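Local coordinates for Rho GTPase-activating protein 26 (Gallus gallus, PDB 1F7C) that activates GTP hydrolysis by the small GTPases RhoA and Cdc42 through its RhoGAP domain, the part of the longer protein present here, at residues G110-Y115 with E146-M151; L155-A160 with E210-I215. One frame throughout, in Å; residues are numbered along the deposited sequence.

Contact 1: G110-Y115 with E146-M151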
loop_
_atom_site.group_PDB
_atom_site.type_symbol
_atom_site.label_atom_id
_atom_site.label_comp_id
_atom_site.label_asym_id
_atom_site.label_seq_id
_atom_site.Cartn_x
_atom_site.Cartn_y
_atom_site.Cartn_z
ATOM N N GLY A 110 -4.821 -3.884 13.002
ATOM C CA GLY A 110 -3.856 -2.825 13.197
ATOM C C GLY A 110 -3.293 -2.401 11.861
ATOM O O GLY A 110 -3.526 -3.072 10.860
ATOM N N PRO A 111 -2.566 -1.280 11.801
ATOM C CA PRO A 111 -2.013 -0.869 10.512
ATOM C C PRO A 111 -0.933 -1.851 10.066
ATOM O O PRO A 111 -0.191 -2.375 10.893
ATOM C CB PRO A 111 -1.457 0.523 10.805
ATOM C CG PRO A 111 -1.065 0.425 12.268
ATOM C CD PRO A 111 -2.247 -0.302 12.856
ATOM N N LEU A 112 -0.851 -2.095 8.760
ATOM C CA LEU A 112 0.139 -3.015 8.208
ATOM C C LEU A 112 1.564 -2.677 8.662
ATOM O O LEU A 112 2.356 -3.570 8.949
ATOM C CB LEU A 112 0.063 -3.003 6.680
ATOM C CG LEU A 112 0.884 -4.067 5.941
ATOM C CD1 LEU A 112 0.315 -5.450 6.245
ATOM C CD2 LEU A 112 0.839 -3.808 4.439
ATOM N N MET A 113 1.887 -1.387 8.730
ATOM C CA MET A 113 3.214 -0.936 9.151
ATOM C C MET A 113 3.444 -1.177 10.644
ATOM O O MET A 113 4.569 -1.073 11.123
ATOM C CB MET A 113 3.380 0.560 8.874
ATOM C CG MET A 113 3.214 0.978 7.421
ATOM S SD MET A 113 4.699 0.787 6.435
ATOM C CE MET A 113 5.825 1.777 7.338
ATOM N N MET A 114 2.364 -1.464 11.370
ATOM C CA MET A 114 2.392 -1.732 12.818
ATOM C C MET A 114 2.562 -0.544 13.777
ATOM O O MET A 114 3.533 0.211 13.702
ATOM C CB MET A 114 3.458 -2.785 13.156
ATOM C CG MET A 114 3.184 -4.149 12.548
ATOM S SD MET A 114 4.191 -5.470 13.240
ATOM C CE MET A 114 2.910 -6.528 13.904
ATOM N N TYR A 115 1.610 -0.406 14.696
ATOM C CA TYR A 115 1.644 0.659 15.696
ATOM C C TYR A 115 2.998 0.665 16.402
ATOM O O TYR A 115 3.581 1.720 16.652
ATOM C CB TYR A 115 0.525 0.440 16.723
ATOM C CG TYR A 115 -0.838 0.887 16.254
ATOM C CD1 TYR A 115 -1.953 0.072 16.422
ATOM C CD2 TYR A 115 -1.018 2.143 15.672
ATOM C CE1 TYR A 115 -3.222 0.497 16.022
ATOM C CE2 TYR A 115 -2.280 2.580 15.267
ATOM C CZ TYR A 115 -3.378 1.752 15.447
ATOM O OH TYR A 115 -4.633 2.186 15.062
ATOM N N GLU A 146 7.321 -11.506 9.098
ATOM C CA GLU A 146 7.234 -11.962 7.717
ATOM C C GLU A 146 5.982 -11.523 6.960
ATOM O O GLU A 146 6.081 -10.928 5.892
ATOM C CB GLU A 146 7.328 -13.488 7.677
ATOM C CG GLU A 146 7.350 -14.072 6.284
ATOM C CD GLU A 146 8.582 -13.657 5.507
ATOM O OE1 GLU A 146 8.637 -13.951 4.291
ATOM O OE2 GLU A 146 9.496 -13.046 6.107
ATOM N N LYS A 147 4.810 -11.817 7.517
ATOM C CA LYS A 147 3.551 -11.471 6.877
ATOM C C LYS A 147 3.353 -9.994 6.533
ATOM O O LYS A 147 2.824 -9.680 5.466
ATOM C CB LYS A 147 2.374 -11.979 7.725
ATOM C CG LYS A 147 2.345 -13.503 7.842
ATOM C CD LYS A 147 1.036 -14.038 8.431
ATOM C CE LYS A 147 0.837 -13.603 9.869
ATOM N NZ LYS A 147 -0.345 -14.263 10.478
ATOM N N ASN A 148 3.757 -9.089 7.420
ATOM C CA ASN A 148 3.602 -7.666 7.143
ATOM C C ASN A 148 4.552 -7.294 6.027
ATOM O O ASN A 148 4.175 -6.591 5.088
ATOM C CB ASN A 148 3.921 -6.819 8.376
ATOM C CG ASN A 148 2.995 -7.127 9.551
ATOM O OD1 ASN A 148 2.983 -8.243 10.059
ATOM N ND2 ASN A 148 2.214 -6.137 9.977
ATOM N N ARG A 149 5.786 -7.773 6.137
ATOM C CA ARG A 149 6.809 -7.502 5.141
ATOM C C ARG A 149 6.364 -8.005 3.761
ATOM O O ARG A 149 6.463 -7.286 2.759
ATOM C CB ARG A 149 8.133 -8.165 5.555
ATOM C CG ARG A 149 9.234 -8.051 4.498
ATOM C CD ARG A 149 10.622 -8.516 4.959
ATOM N NE ARG A 149 10.588 -9.801 5.652
ATOM C CZ ARG A 149 10.437 -9.925 6.967
ATOM N NH1 ARG A 149 10.316 -8.840 7.723
ATOM N NH2 ARG A 149 10.389 -11.126 7.526
ATOM N N GLN A 150 5.848 -9.229 3.723
ATOM C CA GLN A 150 5.406 -9.830 2.479
ATOM C C GLN A 150 4.297 -9.063 1.785
ATOM O O GLN A 150 4.386 -8.804 0.590
ATOM C CB GLN A 150 4.947 -11.262 2.712
ATOM C CG GLN A 150 5.970 -12.311 2.334
ATOM C CD GLN A 150 5.419 -13.722 2.473
ATOM O OE1 GLN A 150 4.293 -14.007 2.040
ATOM N NE2 GLN A 150 6.210 -14.615 3.066
ATOM N N MET A 151 3.244 -8.717 2.519
ATOM C CA MET A 151 2.149 -7.983 1.917
ATOM C C MET A 151 2.623 -6.605 1.483
ATOM O O MET A 151 2.251 -6.117 0.421
ATOM C CB MET A 151 0.991 -7.835 2.888
ATOM C CG MET A 151 -0.234 -7.303 2.211
ATOM S SD MET A 151 -1.699 -7.578 3.181
ATOM C CE MET A 151 -1.867 -9.343 2.993
#
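Leu112 and Asn148 face each other with their CA atoms 5.9 Å apart where a type I beta turn, Pro111 to Met114, abuts the first turns of helix 146-164 in the all-helical RhoGAP domain. The turn is closed by its own backbone bond, Met114 N to Pro111 O, and belongs to the loop that leads from helix 94-106 to helix 115-125. One side-chain bond ties this loop to the helix: Asn148 ND2 donates to Leu112 O at 2.8 Å. The bond is nearly straight, 173° at the hydrogen, and the acceptor lies in the amide plane of Asn148, while the donor sits 20° off the plane of the carbonyl. Asn148 is buried, and this bond both satisfies an N-H and a backbone carbonyl and limits rotation of the amide.

Apolar groups flank the bond. Leu112 holds CG opposite its own N (chi1 -171°), which carries CD1 to the helix surface, 4.1 Å from Asn148 CA and 4.2 Å from Met151 CB. Beyond CB, Met151 turns away from the loop and packs on Phe38 and Ile41 of helix 35-51. The backbone of Met113 is hydrogen-bonded to Leu184. On the other flank Met114 runs across the amide at about a right angle, its CG 3.4 Å from Asn148 ND2.

Contact 2: L155-A160 with E210-I215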
loop_
_atom_site.group_PDB
_atom_site.type_symbol
_atom_site.label_atom_id
_atom_site.label_comp_id
_atom_site.label_asym_id
_atom_site.label_seq_id
_atom_site.Cartn_x
_atom_site.Cartn_y
_atom_site.Cartn_z
ATOM N N LEU A 155 2.516 -4.926 -2.366
ATOM C CA LEU A 155 1.929 -3.615 -2.563
ATOM C C LEU A 155 2.869 -2.582 -3.161
ATOM O O LEU A 155 2.486 -1.884 -4.088
ATOM C CB LEU A 155 1.373 -3.078 -1.249
ATOM C CG LEU A 155 -0.107 -3.357 -0.999
ATOM C CD1 LEU A 155 -0.471 -2.936 0.430
ATOM C CD2 LEU A 155 -0.943 -2.606 -2.029
ATOM N N MET A 156 4.084 -2.474 -2.627
ATOM C CA MET A 156 5.039 -1.492 -3.136
ATOM C C MET A 156 5.535 -1.815 -4.560
ATOM O O MET A 156 5.768 -0.917 -5.372
ATOM C CB MET A 156 6.233 -1.357 -2.180
ATOM C CG MET A 156 5.900 -0.786 -0.800
ATOM S SD MET A 156 5.018 0.792 -0.855
ATOM C CE MET A 156 3.376 0.245 -0.502
ATOM N N ASN A 157 5.699 -3.098 -4.856
ATOM C CA ASN A 157 6.142 -3.518 -6.177
ATOM C C ASN A 157 5.079 -3.067 -7.179
ATOM O O ASN A 157 5.397 -2.505 -8.230
ATOM C CB ASN A 157 6.280 -5.041 -6.208
ATOM C CG ASN A 157 6.656 -5.569 -7.575
ATOM O OD1 ASN A 157 7.818 -5.527 -7.975
ATOM N ND2 ASN A 157 5.667 -6.066 -8.305
ATOM N N HIS A 158 3.816 -3.303 -6.820
ATOM C CA HIS A 158 2.666 -2.951 -7.649
ATOM C C HIS A 158 2.488 -1.446 -7.828
ATOM O O HIS A 158 2.193 -0.973 -8.935
ATOM C CB HIS A 158 1.378 -3.555 -7.057
ATOM C CG HIS A 158 0.118 -2.987 -7.638
ATOM N ND1 HIS A 158 -0.328 -3.295 -8.906
ATOM C CD2 HIS A 158 -0.772 -2.099 -7.133
ATOM C CE1 HIS A 158 -1.437 -2.623 -9.157
ATOM N NE2 HIS A 158 -1.729 -1.891 -8.097
ATOM N N LEU A 159 2.656 -0.689 -6.748
ATOM C CA LEU A 159 2.507 0.764 -6.824
ATOM C C LEU A 159 3.605 1.395 -7.685
ATOM O O LEU A 159 3.364 2.396 -8.349
ATOM C CB LEU A 159 2.503 1.391 -5.422
ATOM C CG LEU A 159 1.306 1.035 -4.522
ATOM C CD1 LEU A 159 1.377 1.853 -3.255
ATOM C CD2 LEU A 159 -0.003 1.317 -5.233
ATOM N N ALA A 160 4.801 0.807 -7.683
ATOM C CA ALA A 160 5.912 1.324 -8.487
ATOM C C ALA A 160 5.563 1.236 -9.979
ATOM O O ALA A 160 5.952 2.096 -10.769
ATOM C CB ALA A 160 7.191 0.530 -8.212
ATOM N N GLU A 210 9.853 4.096 -4.329
ATOM C CA GLU A 210 11.047 4.366 -5.110
ATOM C C GLU A 210 12.260 3.473 -4.879
ATOM O O GLU A 210 13.142 3.419 -5.727
ATOM C CB GLU A 210 11.441 5.833 -4.952
ATOM C CG GLU A 210 10.590 6.757 -5.808
ATOM C CD GLU A 210 10.971 8.214 -5.668
ATOM O OE1 GLU A 210 12.174 8.523 -5.803
ATOM O OE2 GLU A 210 10.072 9.050 -5.430
ATOM N N ASN A 211 12.311 2.762 -3.757
ATOM C CA ASN A 211 13.454 1.899 -3.481
ATOM C C ASN A 211 13.004 0.501 -3.120
ATOM O O ASN A 211 13.691 -0.189 -2.364
ATOM C CB ASN A 211 14.270 2.458 -2.319
ATOM C CG ASN A 211 14.703 3.895 -2.545
ATOM O OD1 ASN A 211 15.667 4.165 -3.264
ATOM N ND2 ASN A 211 13.979 4.829 -1.938
ATOM N N HIS A 212 11.867 0.070 -3.663
ATOM C CA HIS A 212 11.342 -1.246 -3.324
ATOM C C HIS A 212 12.274 -2.408 -3.677
ATOM O O HIS A 212 12.385 -3.361 -2.910
ATOM C CB HIS A 212 9.950 -1.443 -3.950
ATOM C CG HIS A 212 9.972 -1.649 -5.429
ATOM N ND1 HIS A 212 10.031 -2.901 -6.005
ATOM C CD2 HIS A 212 9.974 -0.764 -6.453
ATOM C CE1 HIS A 212 10.070 -2.778 -7.320
ATOM N NE2 HIS A 212 10.037 -1.493 -7.618
ATOM N N GLU A 213 12.960 -2.329 -4.812
ATOM C CA GLU A 213 13.869 -3.404 -5.211
ATOM C C GLU A 213 14.938 -3.626 -4.154
ATOM O O GLU A 213 15.102 -4.727 -3.647
ATOM C CB GLU A 213 14.540 -3.070 -6.542
ATOM C CG GLU A 213 13.564 -2.664 -7.632
ATOM C CD GLU A 213 13.726 -3.482 -8.909
ATOM O OE1 GLU A 213 12.992 -3.210 -9.890
ATOM O OE2 GLU A 213 14.583 -4.398 -8.925
ATOM N N LYS A 214 15.659 -2.567 -3.820
ATOM C CA LYS A 214 16.721 -2.645 -2.831
ATOM C C LYS A 214 16.201 -3.025 -1.446
ATOM O O LYS A 214 16.718 -3.942 -0.810
ATOM C CB LYS A 214 17.459 -1.307 -2.758
ATOM C CG LYS A 214 18.461 -1.201 -1.620
ATOM C CD LYS A 214 19.010 0.217 -1.518
ATOM C CE LYS A 214 19.941 0.393 -0.317
ATOM N NZ LYS A 214 21.174 -0.446 -0.401
ATOM N N ILE A 215 15.163 -2.329 -0.993
ATOM C CA ILE A 215 14.601 -2.578 0.322
ATOM C C ILE A 215 14.043 -3.975 0.551
ATOM O O ILE A 215 14.320 -4.581 1.590
ATOM C CB ILE A 215 13.512 -1.538 0.656
ATOM C CG1 ILE A 215 14.177 -0.201 0.996
ATOM C CG2 ILE A 215 12.633 -2.036 1.804
ATOM C CD1 ILE A 215 13.216 0.958 1.036
#
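His212 carries most of the contact between helix 146-164 and the start of helix 212-217, its imidazole meeting the backbone of Met156 and Asn157, the Asn157 amide and the Ala160 methyl. Its chi1 of 73° sets CG between the backbone N and the carbonyl carbon, and the ring thereby reaches across to the neighbouring helix. The close packing is at the Ala160 end, where the methyl CB approaches the ring obliquely, 3.5 Å from both CD2 and NE2 of His212. One ring face is laid over the helix backbone: Asn157 CA makes a CH-pi contact 4.2 Å from the centroid and 22° off the ring normal, and Met156 O lies over the rim of the same face. Across the ring, CG of the adjacent, exposed Glu213 covers part of the opposite face.

At the Asn157 side chain the fit is looser. Asn157, itself partly exposed, brings OD1 to 3.6 Å from His212 CE1 without a hydrogen bond, its amide standing 81° to the imidazole plane, so the two flat groups do not stack. On the inner side the Met156 side chain touches through CB, 4.1 Å from His212 CB, before it bends away to Leu208 and Ile209 of helix 198-210 and Leu184 of helix 173-184. The contact thus bridges helix 146-164 to the break between helices 198-210 and 212-217, while Ile215 packs against helix 130-141.

How the contacts relate
Both contacts use helix 146-164, contact 1 at its first turns and contact 2 further along, with centres 15 Å apart. Contact 1 is the more buried: three of its four touching residues are buried, against one of four in contact 2. It joins a loop to the helix, and its chemistry is that of a polar bond flanked by leucine and methionine. Contact 2 joins the helix to a late, short helix by van der Waals and CH-pi packing around a partly exposed ring. Methionines at both places, Met151 and Met156, turn from the contact into the helical core, and both contacts lie away from the predicted arginine finger, Arg60.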